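Local coordinates for 5,10-methylenetetrahydromethanopterin reductase (Methanopyrus kandleri, PDB 1EZW), which catalyses the reversible, coenzyme F420-dependent reduction of methylene-tetrahydromethanopterin to methyl-tetrahydromethanopterin during methanogenesis from carbon dioxide, at residues 230-238 with 334-343; 246-254 with 274-283. All blocks are in the same frame, centred on the assembly; numbering follows the deposited sequence.

How the interactions relate
Interaction 2 lies wholly within the part of the chain between the seventh and eighth strands of the TIM barrel, whereas interaction 1 joins the start of that part to helix 332-342, which follows the eighth strand. Interaction 1 lays strand 232-234 against this helix and so closes a chain loop inside which interaction 2 is nested. Strand 232-234 runs on into helix 238-254, and the two sites meet where Cys231 packs on Val248 and Ile252. Interaction 1 is the more buried, a mainly aliphatic cluster that also takes in the Phe232 ring, with charged side chains at one edge. Interaction 2 is only partly buried; it lacks charged contacts and puts two phenylalanine rings and a methionine at its margin.

Interaction 1: residues 230-238 with 334-343; sequences TCFSIDKDE and KAIELVGQEV
Ile234 lies at the heart of this contact, where strand 232-234, just past the seventh strand of the TIM barrel, crosses the helix that follows the eighth at 81°. With CG1 anti to the backbone N (chi1 -166°), the longer branch runs on to meet Val343 tip to tip, CD1 lying 3.6 Å from Val343 CG2. The other branch, Ile234 CG2, settles on Ala335, 3.8 Å from its CB, and also touches Val339 CG2. That same Val339 methyl approaches the Phe232 ring obliquely, 3.7 Å from CE2. Further along, Leu338 CD2 packs against the backbone just past the strand, 3.6 Å from Lys236 N.

Helix 304-316 adds a further layer: Val307 touches Phe232, Pro304 touches Leu338, and Ile311 touches Val343. At the exposed edge Lys334 NZ sits 4.3 Å from Asp235 OD2, too far for a salt bridge, with the amine of Lys236 also near; the carboxylate would probably temper the repulsion between the two lysines. Asp235 itself is held by an Asx turn, its OD1 taking the backbone N-H of Asp237 through the anti lone pair at 2.7 Å and 162°.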
ATOM      1  N   THR A 230      -1.130  21.293 -20.321  1.00 20.69           N
ATOM      2  CA  THR A 230      -2.364  21.771 -20.948  1.00 22.04           C
ATOM      3  C   THR A 230      -3.650  21.787 -20.149  1.00 23.37           C
ATOM      4  O   THR A 230      -3.752  21.173 -19.081  1.00 23.33           O
ATOM      5  CB  THR A 230      -2.684  20.924 -22.201  1.00 20.59           C
ATOM      6  OG1 THR A 230      -3.213  19.639 -21.799  1.00 20.35           O
ATOM      7  CG2 THR A 230      -1.411  20.686 -23.042  1.00 21.39           C
ATOM      8  N   CYS A 231      -4.606  22.561 -20.653  1.00 23.13           N
ATOM      9  CA  CYS A 231      -5.978  22.541 -20.163  1.00 23.09           C
ATOM     10  C   CYS A 231      -6.486  21.528 -21.202  1.00 23.84           C
ATOM     11  O   CYS A 231      -6.438  21.787 -22.421  1.00 23.35           O
ATOM     12  CB  CYS A 231      -6.661  23.885 -20.347  1.00 24.87           C
ATOM     13  SG  CYS A 231      -8.422  23.756 -20.126  1.00 27.10           S
ATOM     14  N   PHE A 232      -6.981  20.373 -20.758  1.00 21.07           N
ATOM     15  CA  PHE A 232      -7.321  19.330 -21.719  1.00 21.85           C
ATOM     16  C   PHE A 232      -8.714  18.807 -21.472  1.00 22.65           C
ATOM     17  O   PHE A 232      -9.107  18.615 -20.307  1.00 23.48           O
ATOM     18  CB  PHE A 232      -6.292  18.199 -21.520  1.00 21.12           C
ATOM     19  CG  PHE A 232      -6.283  17.155 -22.570  1.00 20.99           C
ATOM     20  CD1 PHE A 232      -5.297  17.163 -23.551  1.00 20.48           C
ATOM     21  CD2 PHE A 232      -7.171  16.091 -22.514  1.00 20.91           C
ATOM     22  CE1 PHE A 232      -5.189  16.106 -24.467  1.00 22.15           C
ATOM     23  CE2 PHE A 232      -7.077  15.029 -23.426  1.00 21.29           C
ATOM     24  CZ  PHE A 232      -6.095  15.033 -24.390  1.00 22.39           C
ATOM     25  N   SER A 233      -9.471  18.568 -22.545  1.00 22.28           N
ATOM     26  CA  SER A 233     -10.820  18.022 -22.340  1.00 24.21           C
ATOM     27  C   SER A 233     -11.230  17.152 -23.509  1.00 23.67           C
ATOM     28  O   SER A 233     -11.341  17.638 -24.648  1.00 24.61           O
ATOM     29  CB  SER A 233     -11.841  19.137 -22.118  1.00 25.00           C
ATOM     30  OG  SER A 233     -13.077  18.583 -21.620  1.00 26.15           O
ATOM     31  N   ILE A 234     -11.461  15.870 -23.237  1.00 22.10           N
ATOM     32  CA  ILE A 234     -11.814  14.943 -24.290  1.00 23.32           C
ATOM     33  C   ILE A 234     -13.066  14.142 -23.938  1.00 26.12           C
ATOM     34  O   ILE A 234     -13.261  13.723 -22.794  1.00 24.79           O
ATOM     35  CB  ILE A 234     -10.618  14.007 -24.599  1.00 21.61           C
ATOM     36  CG1 ILE A 234     -10.844  13.263 -25.920  1.00 22.77           C
ATOM     37  CG2 ILE A 234     -10.395  13.007 -23.398  1.00 20.83           C
ATOM     38  CD1 ILE A 234      -9.700  12.350 -26.330  1.00 21.70           C
ATOM     39  N   ASP A 235     -13.920  13.944 -24.945  1.00 26.86           N
ATOM     40  CA  ASP A 235     -15.164  13.193 -24.752  1.00 27.60           C
ATOM     41  C   ASP A 235     -15.612  12.739 -26.137  1.00 30.27           C
ATOM     42  O   ASP A 235     -15.251  13.369 -27.132  1.00 29.70           O
ATOM     43  CB  ASP A 235     -16.210  14.124 -24.124  1.00 28.87           C
ATOM     44  CG  ASP A 235     -17.467  13.384 -23.656  1.00 31.89           C
ATOM     45  OD1 ASP A 235     -18.299  12.979 -24.505  1.00 30.88           O
ATOM     46  OD2 ASP A 235     -17.605  13.213 -22.414  1.00 32.42           O
ATOM     47  N   LYS A 236     -16.357  11.644 -26.223  1.00 31.20           N
ATOM     48  CA  LYS A 236     -16.825  11.206 -27.537  1.00 34.11           C
ATOM     49  C   LYS A 236     -17.788  12.266 -28.100  1.00 33.75           C
ATOM     50  O   LYS A 236     -18.006  12.330 -29.302  1.00 34.82           O
ATOM     51  CB  LYS A 236     -17.506   9.835 -27.433  1.00 35.94           C
ATOM     52  CG  LYS A 236     -18.650   9.803 -26.446  1.00 40.84           C
ATOM     53  CD  LYS A 236     -19.197   8.376 -26.265  1.00 44.15           C
ATOM     54  CE  LYS A 236     -20.452   8.374 -25.394  1.00 45.57           C
ATOM     55  NZ  LYS A 236     -20.186   9.038 -24.081  1.00 48.19           N
ATOM     56  N   ASP A 237     -18.354  13.089 -27.224  1.00 33.12           N
ATOM     57  CA  ASP A 237     -19.257  14.169 -27.612  1.00 34.62           C
ATOM     58  C   ASP A 237     -18.423  15.459 -27.549  1.00 33.90           C
ATOM     59  O   ASP A 237     -18.193  16.022 -26.474  1.00 33.63           O
ATOM     60  CB  ASP A 237     -20.424  14.285 -26.623  1.00 37.60           C
ATOM     61  CG  ASP A 237     -21.388  15.428 -26.966  1.00 39.84           C
ATOM     62  OD1 ASP A 237     -20.934  16.481 -27.434  1.00 39.05           O
ATOM     63  OD2 ASP A 237     -22.606  15.286 -26.715  1.00 43.52           O
ATOM     64  N   GLU A 238     -17.976  15.928 -28.707  1.00 33.79           N
ATOM     65  CA  GLU A 238     -17.154  17.129 -28.755  1.00 32.70           C
ATOM     66  C   GLU A 238     -17.722  18.323 -28.005  1.00 33.16           C
ATOM     67  O   GLU A 238     -16.999  19.059 -27.337  1.00 32.74           O
ATOM     68  CB  GLU A 238     -16.851  17.508 -30.222  1.00 32.22           C
ATOM     69  CG  GLU A 238     -15.989  18.744 -30.329  1.00 34.26           C
ATOM     70  CD  GLU A 238     -15.125  18.727 -31.560  1.00 35.24           C
ATOM     71  OE1 GLU A 238     -15.345  19.577 -32.459  1.00 36.76           O
ATOM     72  OE2 GLU A 238     -14.235  17.856 -31.640  1.00 31.72           O
ATOM     73  N   LYS A 334     -13.081   8.245 -17.527  1.00 21.01           N
ATOM     74  CA  LYS A 334     -13.448   7.873 -18.903  1.00 22.63           C
ATOM     75  C   LYS A 334     -12.585   8.657 -19.887  1.00 20.33           C
ATOM     76  O   LYS A 334     -12.241   8.139 -20.948  1.00 21.49           O
ATOM     77  CB  LYS A 334     -14.918   8.206 -19.195  1.00 28.50           C
ATOM     78  CG  LYS A 334     -15.951   7.400 -18.442  1.00 34.15           C
ATOM     79  CD  LYS A 334     -17.294   8.189 -18.508  1.00 39.21           C
ATOM     80  CE  LYS A 334     -17.569   8.742 -19.931  1.00 42.01           C
ATOM     81  NZ  LYS A 334     -18.608   9.830 -19.945  1.00 42.78           N
ATOM     82  N   ALA A 335     -12.228   9.879 -19.521  1.00 20.86           N
ATOM     83  CA  ALA A 335     -11.387  10.737 -20.385  1.00 20.39           C
ATOM     84  C   ALA A 335      -9.984  10.144 -20.529  1.00 19.77           C
ATOM     85  O   ALA A 335      -9.404  10.056 -21.615  1.00 19.47           O
ATOM     86  CB  ALA A 335     -11.335  12.163 -19.813  1.00 20.90           C
ATOM     87  N   ILE A 336      -9.416   9.712 -19.413  1.00 18.58           N
ATOM     88  CA  ILE A 336      -8.110   9.102 -19.477  1.00 17.39           C
ATOM     89  C   ILE A 336      -8.126   7.866 -20.372  1.00 17.49           C
ATOM     90  O   ILE A 336      -7.202   7.625 -21.138  1.00 18.93           O
ATOM     91  CB  ILE A 336      -7.634   8.716 -18.027  1.00 16.84           C
ATOM     92  CG1 ILE A 336      -7.393  10.007 -17.235  1.00 18.33           C
ATOM     93  CG2 ILE A 336      -6.373   7.813 -18.085  1.00 18.36           C
ATOM     94  CD1 ILE A 336      -7.246   9.797 -15.697  1.00 18.42           C
ATOM     95  N   GLU A 337      -9.179   7.057 -20.241  1.00 19.43           N
ATOM     96  CA  GLU A 337      -9.296   5.846 -21.040  1.00 21.41           C
ATOM     97  C   GLU A 337      -9.471   6.191 -22.528  1.00 21.72           C
ATOM     98  O   GLU A 337      -8.932   5.501 -23.393  1.00 21.44           O
ATOM     99  CB  GLU A 337     -10.482   5.013 -20.514  1.00 22.21           C
ATOM    100  CG  GLU A 337     -10.172   4.418 -19.132  1.00 20.77           C
ATOM    101  CD  GLU A 337     -11.312   3.609 -18.573  1.00 24.99           C
ATOM    102  OE1 GLU A 337     -12.489   4.020 -18.769  1.00 24.65           O
ATOM    103  OE2 GLU A 337     -11.027   2.591 -17.921  1.00 22.66           O
ATOM    104  N   LEU A 338     -10.215   7.252 -22.801  1.00 21.83           N
ATOM    105  CA  LEU A 338     -10.434   7.669 -24.196  1.00 23.44           C
ATOM    106  C   LEU A 338      -9.076   8.112 -24.778  1.00 23.21           C
ATOM    107  O   LEU A 338      -8.721   7.794 -25.926  1.00 24.86           O
ATOM    108  CB  LEU A 338     -11.502   8.772 -24.211  1.00 24.47           C
ATOM    109  CG  LEU A 338     -12.088   9.137 -25.567  1.00 28.48           C
ATOM    110  CD1 LEU A 338     -12.507   7.853 -26.318  1.00 27.86           C
ATOM    111  CD2 LEU A 338     -13.241  10.086 -25.348  1.00 28.64           C
ATOM    112  N   VAL A 339      -8.252   8.794 -23.985  1.00 22.43           N
ATOM    113  CA  VAL A 339      -6.913   9.131 -24.475  1.00 20.23           C
ATOM    114  C   VAL A 339      -6.089   7.853 -24.730  1.00 21.41           C
ATOM    115  O   VAL A 339      -5.436   7.713 -25.762  1.00 21.72           O
ATOM    116  CB  VAL A 339      -6.139  10.047 -23.453  1.00 20.06           C
ATOM    117  CG1 VAL A 339      -4.647  10.238 -23.902  1.00 19.90           C
ATOM    118  CG2 VAL A 339      -6.814  11.371 -23.345  1.00 19.54           C
ATOM    119  N   GLY A 340      -6.105   6.896 -23.794  1.00 21.05           N
ATOM    120  CA  GLY A 340      -5.311   5.696 -24.005  1.00 22.33           C
ATOM    121  C   GLY A 340      -5.790   4.858 -25.197  1.00 24.41           C
ATOM    122  O   GLY A 340      -4.979   4.265 -25.908  1.00 25.96           O
ATOM    123  N   GLN A 341      -7.098   4.830 -25.417  1.00 25.81           N
ATOM    124  CA  GLN A 341      -7.676   4.030 -26.515  1.00 27.18           C
ATOM    125  C   GLN A 341      -7.721   4.693 -27.879  1.00 27.04           C
ATOM    126  O   GLN A 341      -7.544   3.992 -28.882  1.00 25.84           O
ATOM    127  CB  GLN A 341      -9.106   3.621 -26.169  1.00 31.58           C
ATOM    128  CG  GLN A 341      -9.223   2.557 -25.077  1.00 37.12           C
ATOM    129  CD  GLN A 341      -8.674   1.213 -25.532  1.00 40.76           C
ATOM    130  OE1 GLN A 341      -7.640   0.744 -25.049  1.00 44.04           O
ATOM    131  NE2 GLN A 341      -9.357   0.596 -26.490  1.00 42.42           N
ATOM    132  N   GLU A 342      -7.962   6.003 -27.933  1.00 25.94           N
ATOM    133  CA  GLU A 342      -8.116   6.651 -29.246  1.00 27.73           C
ATOM    134  C   GLU A 342      -7.182   7.810 -29.571  1.00 28.00           C
ATOM    135  O   GLU A 342      -7.345   8.473 -30.636  1.00 27.78           O
ATOM    136  CB  GLU A 342      -9.561   7.123 -29.409  1.00 29.26           C
ATOM    137  CG  GLU A 342     -10.592   6.020 -29.109  1.00 31.06           C
ATOM    138  CD  GLU A 342     -11.996   6.376 -29.550  1.00 35.83           C
ATOM    139  OE1 GLU A 342     -12.940   5.642 -29.160  1.00 36.50           O
ATOM    140  OE2 GLU A 342     -12.171   7.374 -30.296  1.00 36.71           O
ATOM    141  N   VAL A 343      -6.239   8.105 -28.671  1.00 25.15           N
ATOM    142  CA  VAL A 343      -5.305   9.186 -28.937  1.00 23.61           C
ATOM    143  C   VAL A 343      -3.876   8.667 -28.944  1.00 25.40           C
ATOM    144  O   VAL A 343      -3.174   8.768 -29.959  1.00 26.25           O
ATOM    145  CB  VAL A 343      -5.439  10.338 -27.896  1.00 21.60           C
ATOM    146  CG1 VAL A 343      -4.364  11.402 -28.156  1.00 22.95           C
ATOM    147  CG2 VAL A 343      -6.837  10.973 -27.981  1.00 22.68           C
TER

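Interaction 2: residues 246-254 with 274-283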
ATOM      1  N   LYS A 246     -14.617  25.422 -20.132  1.00 34.87           N
ATOM      2  CA  LYS A 246     -14.918  26.824 -19.819  1.00 36.21           C
ATOM      3  C   LYS A 246     -14.468  27.429 -18.507  1.00 37.33           C
ATOM      4  O   LYS A 246     -13.767  28.447 -18.516  1.00 36.98           O
ATOM      5  CB  LYS A 246     -16.400  27.107 -20.086  1.00 35.49           C
ATOM      6  CG  LYS A 246     -16.694  27.010 -21.583  1.00 36.54           C
ATOM      7  CD  LYS A 246     -18.128  27.337 -21.964  1.00 37.81           C
ATOM      8  CE  LYS A 246     -18.340  27.105 -23.462  1.00 37.91           C
ATOM      9  NZ  LYS A 246     -19.756  27.286 -23.892  1.00 39.92           N
ATOM     10  N   ILE A 247     -14.827  26.828 -17.379  1.00 38.28           N
ATOM     11  CA  ILE A 247     -14.388  27.397 -16.117  1.00 39.31           C
ATOM     12  C   ILE A 247     -12.872  27.504 -16.081  1.00 38.70           C
ATOM     13  O   ILE A 247     -12.326  28.517 -15.659  1.00 39.43           O
ATOM     14  CB  ILE A 247     -14.861  26.568 -14.899  1.00 40.88           C
ATOM     15  CG1 ILE A 247     -14.377  27.225 -13.601  1.00 42.47           C
ATOM     16  CG2 ILE A 247     -14.306  25.144 -14.978  1.00 41.37           C
ATOM     17  CD1 ILE A 247     -14.828  28.663 -13.403  1.00 43.57           C
ATOM     18  N   VAL A 248     -12.176  26.469 -16.546  1.00 37.76           N
ATOM     19  CA  VAL A 248     -10.720  26.519 -16.513  1.00 36.48           C
ATOM     20  C   VAL A 248     -10.168  27.575 -17.482  1.00 36.48           C
ATOM     21  O   VAL A 248      -9.277  28.330 -17.125  1.00 37.37           O
ATOM     22  CB  VAL A 248     -10.092  25.129 -16.810  1.00 36.37           C
ATOM     23  CG1 VAL A 248      -8.572  25.231 -16.776  1.00 35.14           C
ATOM     24  CG2 VAL A 248     -10.564  24.090 -15.753  1.00 35.73           C
ATOM     25  N   VAL A 249     -10.698  27.640 -18.699  1.00 36.99           N
ATOM     26  CA  VAL A 249     -10.218  28.636 -19.656  1.00 36.42           C
ATOM     27  C   VAL A 249     -10.506  30.048 -19.123  1.00 37.74           C
ATOM     28  O   VAL A 249      -9.668  30.949 -19.250  1.00 37.66           O
ATOM     29  CB  VAL A 249     -10.867  28.440 -21.045  1.00 35.64           C
ATOM     30  CG1 VAL A 249     -10.617  29.658 -21.919  1.00 33.67           C
ATOM     31  CG2 VAL A 249     -10.253  27.196 -21.716  1.00 33.06           C
ATOM     32  N   ALA A 250     -11.669  30.233 -18.506  1.00 39.67           N
ATOM     33  CA  ALA A 250     -12.012  31.540 -17.947  1.00 41.72           C
ATOM     34  C   ALA A 250     -10.891  32.022 -17.028  1.00 42.77           C
ATOM     35  O   ALA A 250     -10.458  33.169 -17.131  1.00 44.18           O
ATOM     36  CB  ALA A 250     -13.329  31.465 -17.191  1.00 41.45           C
ATOM     37  N   PHE A 251     -10.408  31.150 -16.142  1.00 44.23           N
ATOM     38  CA  PHE A 251      -9.310  31.518 -15.248  1.00 44.24           C
ATOM     39  C   PHE A 251      -8.014  31.743 -15.999  1.00 44.15           C
ATOM     40  O   PHE A 251      -7.193  32.581 -15.608  1.00 44.66           O
ATOM     41  CB  PHE A 251      -9.066  30.451 -14.176  1.00 46.07           C
ATOM     42  CG  PHE A 251      -9.885  30.641 -12.928  1.00 47.80           C
ATOM     43  CD1 PHE A 251     -11.249  30.346 -12.909  1.00 48.20           C
ATOM     44  CD2 PHE A 251      -9.293  31.155 -11.775  1.00 48.13           C
ATOM     45  CE1 PHE A 251     -12.012  30.563 -11.759  1.00 49.67           C
ATOM     46  CE2 PHE A 251     -10.044  31.377 -10.622  1.00 48.63           C
ATOM     47  CZ  PHE A 251     -11.409  31.080 -10.616  1.00 48.75           C
ATOM     48  N   ILE A 252      -7.803  30.979 -17.067  1.00 43.48           N
ATOM     49  CA  ILE A 252      -6.584  31.153 -17.847  1.00 42.86           C
ATOM     50  C   ILE A 252      -6.623  32.527 -18.528  1.00 42.91           C
ATOM     51  O   ILE A 252      -5.636  33.259 -18.510  1.00 43.08           O
ATOM     52  CB  ILE A 252      -6.441  30.046 -18.915  1.00 42.92           C
ATOM     53  CG1 ILE A 252      -6.332  28.679 -18.218  1.00 42.25           C
ATOM     54  CG2 ILE A 252      -5.229  30.339 -19.813  1.00 41.23           C
ATOM     55  CD1 ILE A 252      -6.229  27.490 -19.152  1.00 41.00           C
ATOM     56  N   VAL A 253      -7.765  32.858 -19.125  1.00 43.09           N
ATOM     57  CA  VAL A 253      -7.933  34.139 -19.796  1.00 44.63           C
ATOM     58  C   VAL A 253      -7.642  35.247 -18.802  1.00 45.91           C
ATOM     59  O   VAL A 253      -6.925  36.194 -19.109  1.00 45.93           O
ATOM     60  CB  VAL A 253      -9.373  34.330 -20.336  1.00 44.46           C
ATOM     61  CG1 VAL A 253      -9.547  35.755 -20.867  1.00 44.02           C
ATOM     62  CG2 VAL A 253      -9.647  33.336 -21.455  1.00 43.36           C
ATOM     63  N   MET A 254      -8.196  35.119 -17.603  1.00 47.43           N
ATOM     64  CA  MET A 254      -7.980  36.130 -16.572  1.00 49.89           C
ATOM     65  C   MET A 254      -6.519  36.372 -16.221  1.00 49.98           C
ATOM     66  O   MET A 254      -6.097  37.526 -16.093  1.00 50.32           O
ATOM     67  CB  MET A 254      -8.709  35.765 -15.288  1.00 51.62           C
ATOM     68  CG  MET A 254      -8.440  36.751 -14.171  1.00 54.09           C
ATOM     69  SD  MET A 254      -9.058  36.146 -12.614  1.00 58.36           S
ATOM     70  CE  MET A 254      -8.029  34.675 -12.408  1.00 56.76           C
ATOM     71  N   ILE A 274     -14.105  39.101 -17.926  1.00 63.03           N
ATOM     72  CA  ILE A 274     -14.197  37.753 -17.386  1.00 62.42           C
ATOM     73  C   ILE A 274     -13.512  37.821 -16.018  1.00 62.35           C
ATOM     74  O   ILE A 274     -13.959  37.194 -15.058  1.00 62.20           O
ATOM     75  CB  ILE A 274     -13.458  36.727 -18.310  1.00 61.79           C
ATOM     76  CG1 ILE A 274     -14.383  36.286 -19.444  1.00 61.51           C
ATOM     77  CG2 ILE A 274     -12.937  35.547 -17.504  1.00 62.49           C
ATOM     78  CD1 ILE A 274     -13.768  35.270 -20.391  1.00 59.89           C
ATOM     79  N   ALA A 275     -12.434  38.600 -15.941  1.00 62.52           N
ATOM     80  CA  ALA A 275     -11.679  38.761 -14.700  1.00 62.87           C
ATOM     81  C   ALA A 275     -12.516  39.447 -13.627  1.00 63.63           C
ATOM     82  O   ALA A 275     -12.269  39.279 -12.430  1.00 63.43           O
ATOM     83  CB  ALA A 275     -10.410  39.565 -14.958  1.00 62.61           C
ATOM     84  N   GLU A 276     -13.497  40.230 -14.069  1.00 64.22           N
ATOM     85  CA  GLU A 276     -14.394  40.941 -13.167  1.00 64.84           C
ATOM     86  C   GLU A 276     -15.504  40.006 -12.702  1.00 64.90           C
ATOM     87  O   GLU A 276     -16.017  40.137 -11.587  1.00 64.76           O
ATOM     88  CB  GLU A 276     -14.971  42.170 -13.872  1.00 65.23           C
ATOM     89  CG  GLU A 276     -13.963  43.308 -13.997  1.00 66.74           C
ATOM     90  CD  GLU A 276     -14.476  44.455 -14.850  1.00 67.64           C
ATOM     91  OE1 GLU A 276     -15.685  44.762 -14.756  1.00 68.49           O
ATOM     92  OE2 GLU A 276     -13.667  45.059 -15.597  1.00 68.33           O
ATOM     93  N   ALA A 277     -15.877  39.065 -13.565  1.00 64.82           N
ATOM     94  CA  ALA A 277     -16.896  38.079 -13.216  1.00 64.80           C
ATOM     95  C   ALA A 277     -16.261  37.183 -12.144  1.00 64.91           C
ATOM     96  O   ALA A 277     -16.916  36.799 -11.171  1.00 65.24           O
ATOM     97  CB  ALA A 277     -17.286  37.263 -14.447  1.00 64.77           C
ATOM     98  N   ILE A 278     -14.983  36.853 -12.334  1.00 64.72           N
ATOM     99  CA  ILE A 278     -14.243  36.053 -11.359  1.00 64.91           C
ATOM    100  C   ILE A 278     -13.761  37.097 -10.353  1.00 65.45           C
ATOM    101  O   ILE A 278     -13.698  38.290 -10.676  1.00 65.86           O
ATOM    102  CB  ILE A 278     -12.994  35.363 -11.975  1.00 64.11           C
ATOM    103  CG1 ILE A 278     -13.403  34.463 -13.141  1.00 64.05           C
ATOM    104  CG2 ILE A 278     -12.280  34.537 -10.911  1.00 63.13           C
ATOM    105  CD1 ILE A 278     -12.219  33.858 -13.875  1.00 63.33           C
ATOM    106  N   GLY A 279     -13.409  36.668  -9.146  1.00 65.62           N
ATOM    107  CA  GLY A 279     -12.961  37.632  -8.155  1.00 65.54           C
ATOM    108  C   GLY A 279     -14.197  38.280  -7.567  1.00 65.56           C
ATOM    109  O   GLY A 279     -14.172  38.804  -6.449  1.00 65.87           O
ATOM    110  N   LYS A 280     -15.277  38.242  -8.346  1.00 65.03           N
ATOM    111  CA  LYS A 280     -16.569  38.773  -7.938  1.00 64.60           C
ATOM    112  C   LYS A 280     -17.365  37.549  -7.520  1.00 64.34           C
ATOM    113  O   LYS A 280     -18.464  37.656  -6.975  1.00 64.58           O
ATOM    114  CB  LYS A 280     -17.272  39.448  -9.114  1.00 64.81           C
ATOM    115  CG  LYS A 280     -17.752  40.857  -8.821  1.00 64.59           C
ATOM    116  CD  LYS A 280     -18.502  41.443 -10.007  1.00 65.40           C
ATOM    117  CE  LYS A 280     -18.810  42.914  -9.774  1.00 66.14           C
ATOM    118  NZ  LYS A 280     -19.544  43.161  -8.490  1.00 66.42           N
ATOM    119  N   GLY A 281     -16.802  36.378  -7.805  1.00 63.73           N
ATOM    120  CA  GLY A 281     -17.452  35.136  -7.444  1.00 63.19           C
ATOM    121  C   GLY A 281     -18.555  34.737  -8.396  1.00 62.74           C
ATOM    122  O   GLY A 281     -19.281  33.778  -8.145  1.00 62.69           O
ATOM    123  N   ASP A 282     -18.693  35.470  -9.493  1.00 62.71           N
ATOM    124  CA  ASP A 282     -19.721  35.147 -10.468  1.00 62.38           C
ATOM    125  C   ASP A 282     -19.130  34.345 -11.625  1.00 62.40           C
ATOM    126  O   ASP A 282     -18.864  34.885 -12.705  1.00 62.43           O
ATOM    127  CB  ASP A 282     -20.372  36.420 -10.993  1.00 62.25           C
ATOM    128  CG  ASP A 282     -21.426  36.135 -12.037  1.00 62.56           C
ATOM    129  OD1 ASP A 282     -21.842  34.961 -12.156  1.00 62.91           O
ATOM    130  OD2 ASP A 282     -21.852  37.082 -12.727  1.00 62.72           O
ATOM    131  N   PHE A 283     -18.943  33.049 -11.395  1.00 61.82           N
ATOM    132  CA  PHE A 283     -18.365  32.164 -12.398  1.00 61.53           C
ATOM    133  C   PHE A 283     -19.344  31.851 -13.520  1.00 61.52           C
ATOM    134  O   PHE A 283     -18.938  31.467 -14.623  1.00 61.63           O
ATOM    135  CB  PHE A 283     -17.884  30.872 -11.730  1.00 61.64           C
ATOM    136  CG  PHE A 283     -16.994  31.112 -10.549  1.00 61.72           C
ATOM    137  CD1 PHE A 283     -17.534  31.353  -9.291  1.00 62.22           C
ATOM    138  CD2 PHE A 283     -15.617  31.200 -10.713  1.00 61.89           C
ATOM    139  CE1 PHE A 283     -16.710  31.685  -8.216  1.00 62.61           C
ATOM    140  CE2 PHE A 283     -14.788  31.533  -9.649  1.00 62.39           C
ATOM    141  CZ  PHE A 283     -15.332  31.776  -8.398  1.00 62.30           C
TER
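The backbones come closest where Met254 ends its helix beside Ala275, CA to CA 4.9 Å, and stand farther apart at Ile247 and Phe283, 7.2 Å between their CA atoms. Ile278 fills the middle, and its two branches do different work. CD1 lies over one face of the Phe251 ring in a CH-pi contact, 4.0 Å from the ring centroid and 19° off the normal, while CG2 packs against Phe251 CZ. The CD1 methyl also reaches the Ala250 carbonyl. Beside it, Ile274 CG2 rests 3.5 Å from Ala250 O.

The rings of Phe251 and Phe283 meet edge to edge rather than stacking, with Phe251 CZ 3.5 Å from Phe283 CE2. Ile247 CD1 comes obliquely to the Phe283 ring from the preceding turn of the helix. At the other end, Met254 sends CG anti to the backbone N (chi1 177°), straight onto Ala275 CB at 3.5 Å, and its SD continues to Ile278 CG2. Cut back to an alanine, Met254 would lose CG and SD, which would probably open a gap beside Ala275 CB and leave Ile278 CG2 without its sulfur neighbour.

Behind the contact, Met294 of helix 292-298 touches Val253 and Ile274, tying both segments to the next layer. Asp282 then N-caps helix 283-289. The whole packs the end of helix 238-254 against the short, weakly bonded helical turn 274-277 and the loop leading to helix 283-289, within the extra helices between the seventh barrel strand and helix 304-316, consistent with the insertions known in luciferase-like TIM barrels.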